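Local coordinates for protein putative agmatine deiminase (Streptococcus mutans, PDB 2EWO) that probably hydrolyses agmatine to N-carbamoylputrescine and ammonia, like other agmatine deiminases of the guanidine-modifying enzyme superfamily, at residues A[208-213]-A[255-260]; A[232-237]-A[270-275]; A[311-316]-A[337-342]. One frame throughout, in Å; residues are numbered along the deposited sequence.

Contact 1 (A[208-213]-A[255-260])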
ATOM      1  N   LEU A 208     -14.037  24.427  32.706  1.00 10.00           N
ATOM      2  CA  LEU A 208     -12.926  25.221  33.285  1.00 10.00           C
ATOM      3  C   LEU A 208     -11.916  25.555  32.186  1.00 10.00           C
ATOM      4  O   LEU A 208     -11.348  24.663  31.544  1.00 10.00           O
ATOM      5  CB  LEU A 208     -12.213  24.410  34.369  1.00 10.89           C
ATOM      6  CG  LEU A 208     -12.884  24.511  35.739  1.00 11.00           C
ATOM      7  CD1 LEU A 208     -14.376  24.179  35.700  1.00 10.73           C
ATOM      8  CD2 LEU A 208     -12.274  23.560  36.771  1.00 11.53           C
ATOM      9  N   TRP A 209     -11.687  26.840  31.991  1.00 10.77           N
ATOM     10  CA  TRP A 209     -10.816  27.303  30.901  1.00 10.32           C
ATOM     11  C   TRP A 209      -9.439  27.777  31.370  1.00 10.00           C
ATOM     12  O   TRP A 209      -9.246  28.970  31.680  1.00 10.00           O
ATOM     13  CB  TRP A 209     -11.464  28.478  30.167  1.00 10.78           C
ATOM     14  CG  TRP A 209     -12.726  28.073  29.404  1.00 11.45           C
ATOM     15  CD1 TRP A 209     -13.976  28.034  29.880  1.00 11.71           C
ATOM     16  CD2 TRP A 209     -12.763  27.669  28.044  1.00 10.84           C
ATOM     17  NE1 TRP A 209     -14.822  27.609  28.807  1.00 12.03           N
ATOM     18  CE2 TRP A 209     -14.091  27.405  27.738  1.00 10.78           C
ATOM     19  CE3 TRP A 209     -11.790  27.511  27.050  1.00 10.78           C
ATOM     20  CZ2 TRP A 209     -14.518  26.994  26.470  1.00 10.78           C
ATOM     21  CZ3 TRP A 209     -12.228  27.093  25.777  1.00 10.78           C
ATOM     22  CH2 TRP A 209     -13.529  26.847  25.501  1.00 10.78           C
ATOM     23  N   VAL A 210      -8.507  26.822  31.400  1.00 10.00           N
ATOM     24  CA  VAL A 210      -7.110  27.142  31.682  1.00 10.00           C
ATOM     25  C   VAL A 210      -6.680  27.959  30.543  1.00 10.00           C
ATOM     26  O   VAL A 210      -7.270  27.907  29.456  1.00 10.00           O
ATOM     27  CB  VAL A 210      -6.218  25.929  31.789  1.00 10.00           C
ATOM     28  CG1 VAL A 210      -4.728  26.308  31.799  1.00 10.00           C
ATOM     29  CG2 VAL A 210      -6.458  25.146  33.071  1.00 10.00           C
ATOM     30  N   LYS A 211      -5.652  28.683  30.704  1.00 50.26           N
ATOM     31  CA  LYS A 211      -5.500  29.642  29.675  1.00 50.91           C
ATOM     32  C   LYS A 211      -4.211  29.790  28.903  1.00 50.49           C
ATOM     33  O   LYS A 211      -4.015  30.815  28.281  1.00 49.70           O
ATOM     34  CB  LYS A 211      -5.712  31.065  30.202  1.00 56.74           C
ATOM     35  CG  LYS A 211      -5.664  32.109  29.025  1.00 58.32           C
ATOM     36  CD  LYS A 211      -5.670  33.749  29.360  1.00 60.00           C
ATOM     37  CE  LYS A 211      -5.625  34.692  28.135  1.00 60.00           C
ATOM     38  NZ  LYS A 211      -5.806  36.089  28.492  1.00 60.00           N
ATOM     39  N   ASP A 212      -3.320  28.901  28.878  1.00 11.01           N
ATOM     40  CA  ASP A 212      -2.114  28.992  27.999  1.00 11.74           C
ATOM     41  C   ASP A 212      -1.581  27.612  28.162  1.00 11.06           C
ATOM     42  O   ASP A 212      -1.926  26.947  29.143  1.00 12.39           O
ATOM     43  CB  ASP A 212      -1.092  30.099  28.431  1.00 60.00           C
ATOM     44  CG  ASP A 212      -1.020  31.370  27.518  1.00 60.00           C
ATOM     45  OD1 ASP A 212      -1.833  32.356  27.728  1.00 60.00           O
ATOM     46  OD2 ASP A 212      -0.146  31.480  26.560  1.00 60.00           O
ATOM     47  N   GLY A 213      -0.801  27.149  27.256  1.00 18.28           N
ATOM     48  CA  GLY A 213      -0.292  25.783  27.379  1.00 17.47           C
ATOM     49  C   GLY A 213       1.194  25.773  27.127  1.00 18.25           C
ATOM     50  O   GLY A 213       1.771  26.773  26.694  1.00 17.77           O
ATOM     51  N   TYR A 255      -1.647  27.112  37.779  1.00 11.93           N
ATOM     52  CA  TYR A 255      -1.814  26.781  39.192  1.00 10.97           C
ATOM     53  C   TYR A 255      -2.714  27.796  39.889  1.00 10.63           C
ATOM     54  O   TYR A 255      -3.604  27.429  40.663  1.00 10.48           O
ATOM     55  CB  TYR A 255      -0.444  26.715  39.876  1.00 56.16           C
ATOM     56  CG  TYR A 255      -0.473  26.064  41.240  1.00 57.01           C
ATOM     57  CD1 TYR A 255      -1.258  26.590  42.270  1.00 57.62           C
ATOM     58  CD2 TYR A 255       0.290  24.927  41.504  1.00 57.18           C
ATOM     59  CE1 TYR A 255      -1.286  26.004  43.527  1.00 57.93           C
ATOM     60  CE2 TYR A 255       0.272  24.329  42.762  1.00 58.02           C
ATOM     61  CZ  TYR A 255      -0.523  24.875  43.771  1.00 58.70           C
ATOM     62  OH  TYR A 255      -0.561  24.308  45.027  1.00 59.54           O
ATOM     63  N   ASP A 256      -2.484  29.073  39.603  1.00 11.52           N
ATOM     64  CA  ASP A 256      -3.281  30.130  40.194  1.00 12.27           C
ATOM     65  C   ASP A 256      -4.732  30.002  39.747  1.00 12.52           C
ATOM     66  O   ASP A 256      -5.656  30.201  40.540  1.00 12.84           O
ATOM     67  CB  ASP A 256      -2.717  31.494  39.801  1.00 44.72           C
ATOM     68  CG  ASP A 256      -1.289  31.682  40.281  1.00 47.16           C
ATOM     69  OD1 ASP A 256      -1.032  31.422  41.481  1.00 47.21           O
ATOM     70  OD2 ASP A 256      -0.425  32.093  39.469  1.00 47.46           O
ATOM     71  N   PHE A 257      -4.924  29.662  38.476  1.00 10.67           N
ATOM     72  CA  PHE A 257      -6.261  29.497  37.924  1.00 10.24           C
ATOM     73  C   PHE A 257      -6.976  28.307  38.545  1.00 10.29           C
ATOM     74  O   PHE A 257      -8.145  28.393  38.931  1.00 10.24           O
ATOM     75  CB  PHE A 257      -6.193  29.268  36.424  1.00 10.00           C
ATOM     76  CG  PHE A 257      -7.512  28.907  35.820  1.00 10.00           C
ATOM     77  CD1 PHE A 257      -8.430  29.895  35.498  1.00 10.00           C
ATOM     78  CD2 PHE A 257      -7.840  27.575  35.573  1.00 10.00           C
ATOM     79  CE1 PHE A 257      -9.660  29.571  34.931  1.00 10.00           C
ATOM     80  CE2 PHE A 257      -9.070  27.234  35.006  1.00 10.00           C
ATOM     81  CZ  PHE A 257      -9.982  28.235  34.682  1.00 10.00           C
ATOM     82  N   LEU A 258      -6.265  27.187  38.609  1.00 11.55           N
ATOM     83  CA  LEU A 258      -6.795  25.947  39.156  1.00 11.55           C
ATOM     84  C   LEU A 258      -7.245  26.099  40.597  1.00 11.55           C
ATOM     85  O   LEU A 258      -8.418  25.881  40.928  1.00 11.55           O
ATOM     86  CB  LEU A 258      -5.726  24.858  39.066  1.00 34.51           C
ATOM     87  CG  LEU A 258      -5.867  23.817  37.952  1.00 33.66           C
ATOM     88  CD1 LEU A 258      -6.244  24.492  36.635  1.00 33.21           C
ATOM     89  CD2 LEU A 258      -4.554  23.039  37.831  1.00 32.24           C
ATOM     90  N   SER A 259      -6.293  26.475  41.447  1.00 10.19           N
ATOM     91  CA  SER A 259      -6.528  26.669  42.878  1.00 10.19           C
ATOM     92  C   SER A 259      -7.696  27.622  43.197  1.00 10.19           C
ATOM     93  O   SER A 259      -8.371  27.468  44.217  1.00 11.30           O
ATOM     94  CB  SER A 259      -5.246  27.181  43.523  1.00 49.16           C
ATOM     95  OG  SER A 259      -4.780  28.307  42.811  1.00 47.91           O
ATOM     96  N   GLN A 260      -7.927  28.596  42.319  1.00 10.00           N
ATOM     97  CA  GLN A 260      -9.006  29.569  42.492  1.00 10.00           C
ATOM     98  C   GLN A 260     -10.288  29.081  41.824  1.00 10.00           C
ATOM     99  O   GLN A 260     -11.284  29.800  41.773  1.00 10.00           O
ATOM    100  CB  GLN A 260      -8.604  30.914  41.864  1.00 58.81           C
ATOM    101  CG  GLN A 260      -7.587  31.735  42.656  1.00 59.46           C
ATOM    102  CD  GLN A 260      -8.236  32.579  43.754  1.00 60.00           C
ATOM    103  OE1 GLN A 260      -9.048  33.464  43.476  1.00 60.00           O
ATOM    104  NE2 GLN A 260      -7.879  32.304  45.006  1.00 60.00           N
TER

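Contact 2 (A[232-237]-A[270-275])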
ATOM      1  N   PRO A 232     -12.303  13.065  41.452  1.00 10.00           N
ATOM      2  CA  PRO A 232     -13.355  14.085  41.343  1.00 10.00           C
ATOM      3  C   PRO A 232     -13.220  15.172  42.404  1.00 10.00           C
ATOM      4  O   PRO A 232     -13.651  15.004  43.539  1.00 10.00           O
ATOM      5  CB  PRO A 232     -14.648  13.274  41.458  1.00 10.00           C
ATOM      6  CG  PRO A 232     -14.228  12.029  42.201  1.00 10.00           C
ATOM      7  CD  PRO A 232     -12.872  11.719  41.632  1.00 10.00           C
ATOM      8  N   GLY A 233     -12.613  16.288  42.021  1.00 15.42           N
ATOM      9  CA  GLY A 233     -12.403  17.372  42.964  1.00 16.43           C
ATOM     10  C   GLY A 233     -10.917  17.690  43.071  1.00 17.82           C
ATOM     11  O   GLY A 233     -10.516  18.854  43.027  1.00 18.41           O
ATOM     12  N   GLU A 234     -10.090  16.656  43.211  1.00 10.00           N
ATOM     13  CA  GLU A 234      -8.646  16.850  43.301  1.00 10.00           C
ATOM     14  C   GLU A 234      -8.038  16.743  41.906  1.00 10.00           C
ATOM     15  O   GLU A 234      -8.463  15.920  41.092  1.00 10.00           O
ATOM     16  CB  GLU A 234      -8.022  15.813  44.229  1.00 40.35           C
ATOM     17  CG  GLU A 234      -8.529  15.882  45.659  1.00 43.76           C
ATOM     18  CD  GLU A 234      -7.893  14.826  46.540  1.00 46.07           C
ATOM     19  OE1 GLU A 234      -6.646  14.816  46.646  1.00 48.00           O
ATOM     20  OE2 GLU A 234      -8.635  14.002  47.126  1.00 47.52           O
ATOM     21  N   VAL A 235      -7.039  17.576  41.632  1.00 10.00           N
ATOM     22  CA  VAL A 235      -6.409  17.596  40.318  1.00 10.00           C
ATOM     23  C   VAL A 235      -4.894  17.602  40.395  1.00 10.00           C
ATOM     24  O   VAL A 235      -4.323  17.666  41.474  1.00 10.00           O
ATOM     25  CB  VAL A 235      -6.858  18.841  39.550  1.00 10.18           C
ATOM     26  CG1 VAL A 235      -8.373  18.909  39.539  1.00 10.18           C
ATOM     27  CG2 VAL A 235      -6.288  20.096  40.200  1.00 10.18           C
ATOM     28  N   ALA A 236      -4.245  17.519  39.245  1.00 27.71           N
ATOM     29  CA  ALA A 236      -2.791  17.551  39.220  1.00 28.68           C
ATOM     30  C   ALA A 236      -2.413  18.819  38.493  1.00 29.53           C
ATOM     31  O   ALA A 236      -3.270  19.490  37.916  1.00 29.99           O
ATOM     32  CB  ALA A 236      -2.230  16.340  38.493  1.00 42.22           C
ATOM     33  N   CYS A 237      -1.133  19.158  38.526  1.00 10.00           N
ATOM     34  CA  CYS A 237      -0.671  20.354  37.848  1.00 10.12           C
ATOM     35  C   CYS A 237       0.826  20.532  37.999  1.00 11.31           C
ATOM     36  O   CYS A 237       1.370  20.388  39.092  1.00 11.50           O
ATOM     37  CB  CYS A 237      -1.393  21.583  38.393  1.00 10.00           C
ATOM     38  SG  CYS A 237      -1.067  23.068  37.432  1.00 10.00           S
ATOM     39  N   LYS A 270      -8.693  20.671  45.099  1.00 30.50           N
ATOM     40  CA  LYS A 270      -7.494  20.403  45.875  1.00 29.70           C
ATOM     41  C   LYS A 270      -6.336  20.198  44.905  1.00 28.56           C
ATOM     42  O   LYS A 270      -5.962  19.066  44.608  1.00 29.13           O
ATOM     43  CB  LYS A 270      -7.693  19.146  46.723  1.00 54.12           C
ATOM     44  CG  LYS A 270      -6.507  18.798  47.590  1.00 55.35           C
ATOM     45  CD  LYS A 270      -6.708  17.466  48.278  1.00 56.33           C
ATOM     46  CE  LYS A 270      -5.601  17.202  49.284  1.00 57.00           C
ATOM     47  NZ  LYS A 270      -4.255  17.270  48.651  1.00 58.57           N
ATOM     48  N   VAL A 271      -5.778  21.297  44.409  1.00 10.00           N
ATOM     49  CA  VAL A 271      -4.667  21.253  43.451  1.00 10.26           C
ATOM     50  C   VAL A 271      -3.400  20.555  43.975  1.00 10.31           C
ATOM     51  O   VAL A 271      -2.983  20.792  45.104  1.00 10.72           O
ATOM     52  CB  VAL A 271      -4.261  22.685  43.021  1.00 16.94           C
ATOM     53  CG1 VAL A 271      -3.198  22.617  41.933  1.00 16.65           C
ATOM     54  CG2 VAL A 271      -5.483  23.460  42.560  1.00 16.03           C
ATOM     55  N   HIS A 272      -2.791  19.697  43.162  1.00 19.61           N
ATOM     56  CA  HIS A 272      -1.563  19.033  43.591  1.00 21.28           C
ATOM     57  C   HIS A 272      -0.372  19.624  42.870  1.00 22.21           C
ATOM     58  O   HIS A 272      -0.507  20.590  42.123  1.00 22.39           O
ATOM     59  CB  HIS A 272      -1.599  17.528  43.340  1.00 10.97           C
ATOM     60  CG  HIS A 272      -2.409  16.772  44.340  1.00 10.97           C
ATOM     61  ND1 HIS A 272      -2.195  15.440  44.618  1.00 11.09           N
ATOM     62  CD2 HIS A 272      -3.451  17.156  45.115  1.00 10.97           C
ATOM     63  CE1 HIS A 272      -3.069  15.034  45.520  1.00 11.36           C
ATOM     64  NE2 HIS A 272      -3.843  16.056  45.838  1.00 11.59           N
ATOM     65  N   LYS A 273       0.796  19.040  43.095  1.00 16.77           N
ATOM     66  CA  LYS A 273       1.988  19.552  42.458  1.00 16.77           C
ATOM     67  C   LYS A 273       2.875  18.491  41.835  1.00 17.73           C
ATOM     68  O   LYS A 273       3.363  17.587  42.513  1.00 19.31           O
ATOM     69  CB  LYS A 273       2.806  20.382  43.447  1.00 20.34           C
ATOM     70  CG  LYS A 273       2.290  21.798  43.665  1.00 20.52           C
ATOM     71  CD  LYS A 273       3.316  22.612  44.438  1.00 21.38           C
ATOM     72  CE  LYS A 273       2.848  24.027  44.718  1.00 20.83           C
ATOM     73  NZ  LYS A 273       3.901  24.814  45.427  1.00 21.37           N
HETATM   74  N   MSE A 274       3.075  18.615  40.527  1.00 10.06           N
HETATM   75  CA  MSE A 274       3.928  17.706  39.776  1.00 10.06           C
HETATM   76  C   MSE A 274       5.188  18.519  39.497  1.00 10.06           C
HETATM   77  O   MSE A 274       5.160  19.745  39.571  1.00 10.06           O
HETATM   78  CB  MSE A 274       3.243  17.315  38.456  1.00 51.47           C
HETATM   79  CG  MSE A 274       3.974  16.250  37.621  1.00 52.32           C
HETATM   80 SE   MSE A 274       4.024  14.464  38.461  1.00 52.36          SE
HETATM   81  CE  MSE A 274       2.111  14.080  38.399  1.00 52.36           C
ATOM     82  N   CYS A 275       6.296  17.856  39.190  1.00 28.74           N
ATOM     83  CA  CYS A 275       7.523  18.582  38.900  1.00 27.62           C
ATOM     84  C   CYS A 275       7.790  18.563  37.405  1.00 26.97           C
ATOM     85  O   CYS A 275       7.177  17.793  36.659  1.00 26.95           O
ATOM     86  CB  CYS A 275       8.704  17.942  39.621  1.00 55.00           C
ATOM     87  SG  CYS A 275       9.171  16.340  38.942  1.00 55.58           S
TER

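Contact 3 (A[311-316]-A[337-342])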
ATOM      1  N   PHE A 311       0.914  11.134  32.092  1.00 15.62           N
ATOM      2  CA  PHE A 311       0.842   9.783  32.637  1.00 16.25           C
ATOM      3  C   PHE A 311      -0.554   9.179  32.397  1.00 16.13           C
ATOM      4  O   PHE A 311      -1.564   9.899  32.290  1.00 15.85           O
ATOM      5  CB  PHE A 311       1.219   9.789  34.146  1.00 11.26           C
ATOM      6  CG  PHE A 311       0.406  10.753  34.979  1.00 10.00           C
ATOM      7  CD1 PHE A 311      -0.829  10.376  35.494  1.00 10.00           C
ATOM      8  CD2 PHE A 311       0.838  12.063  35.174  1.00 10.00           C
ATOM      9  CE1 PHE A 311      -1.623  11.285  36.177  1.00 10.00           C
ATOM     10  CE2 PHE A 311       0.046  12.979  35.857  1.00 10.00           C
ATOM     11  CZ  PHE A 311      -1.187  12.588  36.356  1.00 10.00           C
ATOM     12  N   LEU A 312      -0.602   7.857  32.285  1.00 10.32           N
ATOM     13  CA  LEU A 312      -1.866   7.180  32.054  1.00 10.32           C
ATOM     14  C   LEU A 312      -2.367   6.616  33.378  1.00 10.32           C
ATOM     15  O   LEU A 312      -1.586   6.088  34.173  1.00 10.32           O
ATOM     16  CB  LEU A 312      -1.695   6.061  31.012  1.00 10.00           C
ATOM     17  CG  LEU A 312      -2.960   5.477  30.348  1.00 10.00           C
ATOM     18  CD1 LEU A 312      -3.723   4.650  31.341  1.00 10.00           C
ATOM     19  CD2 LEU A 312      -3.844   6.601  29.803  1.00 10.00           C
ATOM     20  N   ILE A 313      -3.670   6.756  33.610  1.00 20.86           N
ATOM     21  CA  ILE A 313      -4.315   6.278  34.827  1.00 20.32           C
ATOM     22  C   ILE A 313      -5.113   4.992  34.603  1.00 20.72           C
ATOM     23  O   ILE A 313      -6.322   5.045  34.376  1.00 22.53           O
ATOM     24  CB  ILE A 313      -5.295   7.338  35.400  1.00 21.39           C
ATOM     25  CG1 ILE A 313      -4.541   8.624  35.734  1.00 22.22           C
ATOM     26  CG2 ILE A 313      -5.990   6.795  36.642  1.00 20.40           C
ATOM     27  CD1 ILE A 313      -3.393   8.434  36.719  1.00 23.68           C
ATOM     28  N   VAL A 314      -4.450   3.842  34.650  1.00 13.24           N
ATOM     29  CA  VAL A 314      -5.170   2.585  34.482  1.00 13.70           C
ATOM     30  C   VAL A 314      -5.773   2.277  35.860  1.00 15.49           C
ATOM     31  O   VAL A 314      -5.621   3.070  36.799  1.00 16.09           O
ATOM     32  CB  VAL A 314      -4.222   1.442  34.055  1.00 19.45           C
ATOM     33  CG1 VAL A 314      -3.307   1.928  32.962  1.00 18.56           C
ATOM     34  CG2 VAL A 314      -3.422   0.935  35.238  1.00 19.41           C
ATOM     35  N   ASN A 315      -6.482   1.157  35.982  1.00 14.64           N
ATOM     36  CA  ASN A 315      -7.047   0.796  37.272  1.00 15.08           C
ATOM     37  C   ASN A 315      -5.996  -0.005  38.043  1.00 15.62           C
ATOM     38  O   ASN A 315      -5.418  -0.972  37.527  1.00 14.18           O
ATOM     39  CB  ASN A 315      -8.359   0.006  37.112  1.00 13.31           C
ATOM     40  CG  ASN A 315      -8.265  -1.117  36.088  1.00 13.24           C
ATOM     41  OD1 ASN A 315      -7.336  -1.932  36.111  1.00 13.44           O
ATOM     42  ND2 ASN A 315      -9.244  -1.172  35.189  1.00 12.80           N
ATOM     43  N   GLY A 316      -5.724   0.444  39.267  1.00 29.44           N
ATOM     44  CA  GLY A 316      -4.733  -0.204  40.110  1.00 29.53           C
ATOM     45  C   GLY A 316      -3.295  -0.030  39.633  1.00 29.21           C
ATOM     46  O   GLY A 316      -2.439  -0.867  39.920  1.00 29.55           O
ATOM     47  N   GLU A 337       2.127   9.898  45.913  1.00 28.18           N
ATOM     48  CA  GLU A 337       1.325  10.584  46.927  1.00 29.01           C
ATOM     49  C   GLU A 337      -0.131  10.635  46.472  1.00 28.66           C
ATOM     50  O   GLU A 337      -1.040  10.207  47.188  1.00 28.54           O
ATOM     51  CB  GLU A 337       1.803  12.034  47.130  1.00 60.00           C
ATOM     52  CG  GLU A 337       3.323  12.269  47.198  1.00 60.00           C
ATOM     53  CD  GLU A 337       4.022  11.504  48.314  1.00 60.00           C
ATOM     54  OE1 GLU A 337       3.558  11.585  49.476  1.00 60.00           O
ATOM     55  OE2 GLU A 337       5.047  10.837  48.021  1.00 60.00           O
HETATM   56  N   MSE A 338      -0.333  11.173  45.271  1.00 11.04           N
HETATM   57  CA  MSE A 338      -1.653  11.318  44.671  1.00 11.15           C
HETATM   58  C   MSE A 338      -2.424  10.003  44.654  1.00 11.09           C
HETATM   59  O   MSE A 338      -3.555   9.912  45.144  1.00 10.16           O
HETATM   60  CB  MSE A 338      -1.510  11.837  43.245  1.00 35.67           C
HETATM   61  CG  MSE A 338      -0.597  13.034  43.129  1.00 38.85           C
HETATM   62 SE   MSE A 338      -0.065  13.406  41.292  1.00 39.77          SE
HETATM   63  CE  MSE A 338      -0.123  15.369  41.307  1.00 39.77           C
ATOM     64  N   PHE A 339      -1.817   8.977  44.076  1.00 10.64           N
ATOM     65  CA  PHE A 339      -2.472   7.685  44.015  1.00 10.87           C
ATOM     66  C   PHE A 339      -1.725   6.684  44.886  1.00 11.16           C
ATOM     67  O   PHE A 339      -0.937   5.869  44.397  1.00 10.77           O
ATOM     68  CB  PHE A 339      -2.550   7.190  42.567  1.00 47.82           C
ATOM     69  CG  PHE A 339      -3.336   8.094  41.652  1.00 47.47           C
ATOM     70  CD1 PHE A 339      -2.725   9.171  41.017  1.00 47.00           C
ATOM     71  CD2 PHE A 339      -4.694   7.878  41.439  1.00 47.24           C
ATOM     72  CE1 PHE A 339      -3.450  10.018  40.183  1.00 45.91           C
ATOM     73  CE2 PHE A 339      -5.428   8.720  40.607  1.00 46.67           C
ATOM     74  CZ  PHE A 339      -4.803   9.791  39.979  1.00 46.41           C
ATOM     75  N   PRO A 340      -1.971   6.736  46.204  1.00 37.71           N
ATOM     76  CA  PRO A 340      -1.322   5.834  47.160  1.00 37.18           C
ATOM     77  C   PRO A 340      -1.681   4.371  46.916  1.00 36.27           C
ATOM     78  O   PRO A 340      -0.811   3.501  46.885  1.00 34.86           O
ATOM     79  CB  PRO A 340      -1.841   6.340  48.502  1.00 18.09           C
ATOM     80  CG  PRO A 340      -3.225   6.820  48.156  1.00 17.44           C
ATOM     81  CD  PRO A 340      -2.971   7.583  46.881  1.00 17.77           C
ATOM     82  N   ASP A 341      -2.970   4.116  46.744  1.00 10.54           N
ATOM     83  CA  ASP A 341      -3.449   2.765  46.509  1.00 10.00           C
ATOM     84  C   ASP A 341      -3.370   2.403  45.021  1.00 10.00           C
ATOM     85  O   ASP A 341      -4.319   1.874  44.444  1.00 10.00           O
ATOM     86  CB  ASP A 341      -4.886   2.643  47.019  1.00 60.00           C
ATOM     87  CG  ASP A 341      -5.778   3.760  46.507  1.00 60.00           C
ATOM     88  OD1 ASP A 341      -5.984   3.840  45.273  1.00 60.00           O
ATOM     89  OD2 ASP A 341      -6.265   4.565  47.334  1.00 60.00           O
ATOM     90  N   ARG A 342      -2.231   2.696  44.402  1.00 10.00           N
ATOM     91  CA  ARG A 342      -2.023   2.400  42.987  1.00 10.00           C
ATOM     92  C   ARG A 342      -0.543   2.188  42.716  1.00 10.00           C
ATOM     93  O   ARG A 342       0.261   3.090  42.942  1.00 10.00           O
ATOM     94  CB  ARG A 342      -2.522   3.556  42.114  1.00 10.13           C
ATOM     95  CG  ARG A 342      -3.871   3.335  41.447  1.00 10.00           C
ATOM     96  CD  ARG A 342      -4.044   4.292  40.266  1.00 10.00           C
ATOM     97  NE  ARG A 342      -5.282   4.048  39.536  1.00 10.76           N
ATOM     98  CZ  ARG A 342      -6.492   4.374  39.980  1.00 11.60           C
ATOM     99  NH1 ARG A 342      -6.635   4.967  41.157  1.00 11.43           N
ATOM    100  NH2 ARG A 342      -7.561   4.094  39.251  1.00 12.79           N
TER

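Contact 1 (A[208-213]-A[255-260])
F257 and V210 carry most of this contact, in which the last turn of helix 248-259 lies against the end of strand 206-210. The axes of strand 208-210 and helix 255-259 run nearly antiparallel (166°), 9.0 Å apart at their closest. The F257 side chain leaves the helix with CG anti to the backbone N (chi1 172°), and its CB points toward the strand. Beyond CG the two flanks of the ring meet different things. On one flank CD2 touches the branch of V210, with CG2 3.8 Å away. Farther out on that flank, CE2 lies 3.7 Å from V210 N. On the other flank CD1 and then CE1 run beside W209 O, and the tip reaches the same carbonyl, F257 CZ lying 3.2 Å from W209 O. One face of the ring therefore covers the W209-V210 backbone: V210 CA sits over it toward the rim, 4.2 Å from the centroid, a CH-pi contact. L208 C lies at the ring edge. A flat, apolar ring suits this place because it can cover a length of extended backbone without competing for the polar groups that pair the strand with its neighbour. V210 is compact and branched: its CG2 also meets L258 CD1 at 3.6 Å, while L258 CD1 borders the F257 ring in its plane. W209 directs its CB away from the helix, and its indole is held elsewhere, NE1 bonding to E195 with K191 in a cation-pi contact. The strand is joined by backbone hydrogen bonds to V173 and V175 of the parallel strand 172-176, whereas L258 of the helix turns onto V271 of strand 270-271, so that F257 bridges from a helix packed on one sheet to the edge strand of another.

Contact 2 (A[232-237]-A[270-275])
V235 and V271 meet within a beta-alpha-beta unit, in which strand 234-237 leads through helix 248-259 to the parallel strand 270-271. Their side chains form the closely packed, apolar part of the contact. V235 holds CG1 anti to the carbonyl carbon (chi1 -53°), which puts CG2 between the backbone N and the carbonyl carbon, 3.8 Å from V271 CA. V271 CG1 comes within 4.1 Å of C237 CB. Helix 248-259 lies against this side, a place that calls for short, water-shunning side chains. The opposite character is found around E234, K270 and H272, which lie toward solvent. There the E234 and K270 chains run side by side in the same direction, with E234 CG 3.5 Å from K270 CB, but their charged ends are only loosely paired: K270 NZ is 4.0 Å from E234 OE1, a long salt bridge. H272 NE2 gives the same OE1 a weak hydrogen bond, the ring and carboxylate planes being 46° apart. The firmer partner of E234 is R231, through OE2; a carboxylate suits a spot with so many potential donors. Between the backbones the bonds are weak too, including H272 N to V235 O. Pairing tightens beyond the end of strand 270-271, where selenomethionine M274 also brings its CB close to the C237 carbonyl. Here M274 N bonds to C237 O at 2.8 Å, with an N-H...O angle of 163° and the nitrogen above the carbonyl plane.

Contact 3 (A[311-316]-A[337-342])
G316 and R342 are the residues whose CA atoms come nearest, 4.7 Å apart, where the turn after strand 312-314 faces the loop leaving helix 328-338. G316 has a positive phi, which favours glycine. Nearby, R342 reaches across to the carbonyl of V314. Its chain is extended from CG to NE (chi3 176°), and the guanidinium arrives side-on, with two nitrogens gripping one oxygen. The bond from R342 NE to V314 O is 2.9 Å long and fairly straight at 161°. That from R342 NH2 to the same V314 O is longer, 3.3 Å, and more bent, 138°. The oxygen lies in the guanidinium plane, which the paired bonds should help to fix in rotation. Arginine fits here because it combines a long aliphatic arm, whose CG passes the G316 backbone, with a planar head whose NE and NH2 donors can both point to one oxygen. Over one face of that head sits I313 CG2, 4.1 Å from R342 NE. The other branch of I313 turns to F339: I313 CD1 is 3.8 Å from F339 CZ and makes an off-centre CH-pi contact with the ring, the two side chains crossing at about a right angle. The same CD1 lies at the edge of the F311 ring. I318 of strand 317-321 backs I313, F339 and R342 alike. Strands 312-314 and 317-321 form an antiparallel hairpin, and strand 343-347 pairs parallel with 317-321, a mixed sheet consistent with the alpha/beta-propeller fold of the guanidine-modifying enzymes.

In the fold
The contacts lie in a row, with contact 2 in the middle. Its centre is about 12 Å from that of contact 1 and about 13 Å from that of contact 3, whereas contacts 1 and 3 are about 23 Å apart between centres and about 9 Å at their nearest atoms. Contacts 1 and 2 share the beta-alpha-beta unit: L258 CD2 of the helix packs 3.5 Å from C237 SG. Toward contact 3, M274 CE packs 3.5 Å from F311 CE2, and H272 and A236 meet M338. Their centres lie about 16 to 19 Å from the centre of the chain, and together they join strands and helices of the deiminase fold.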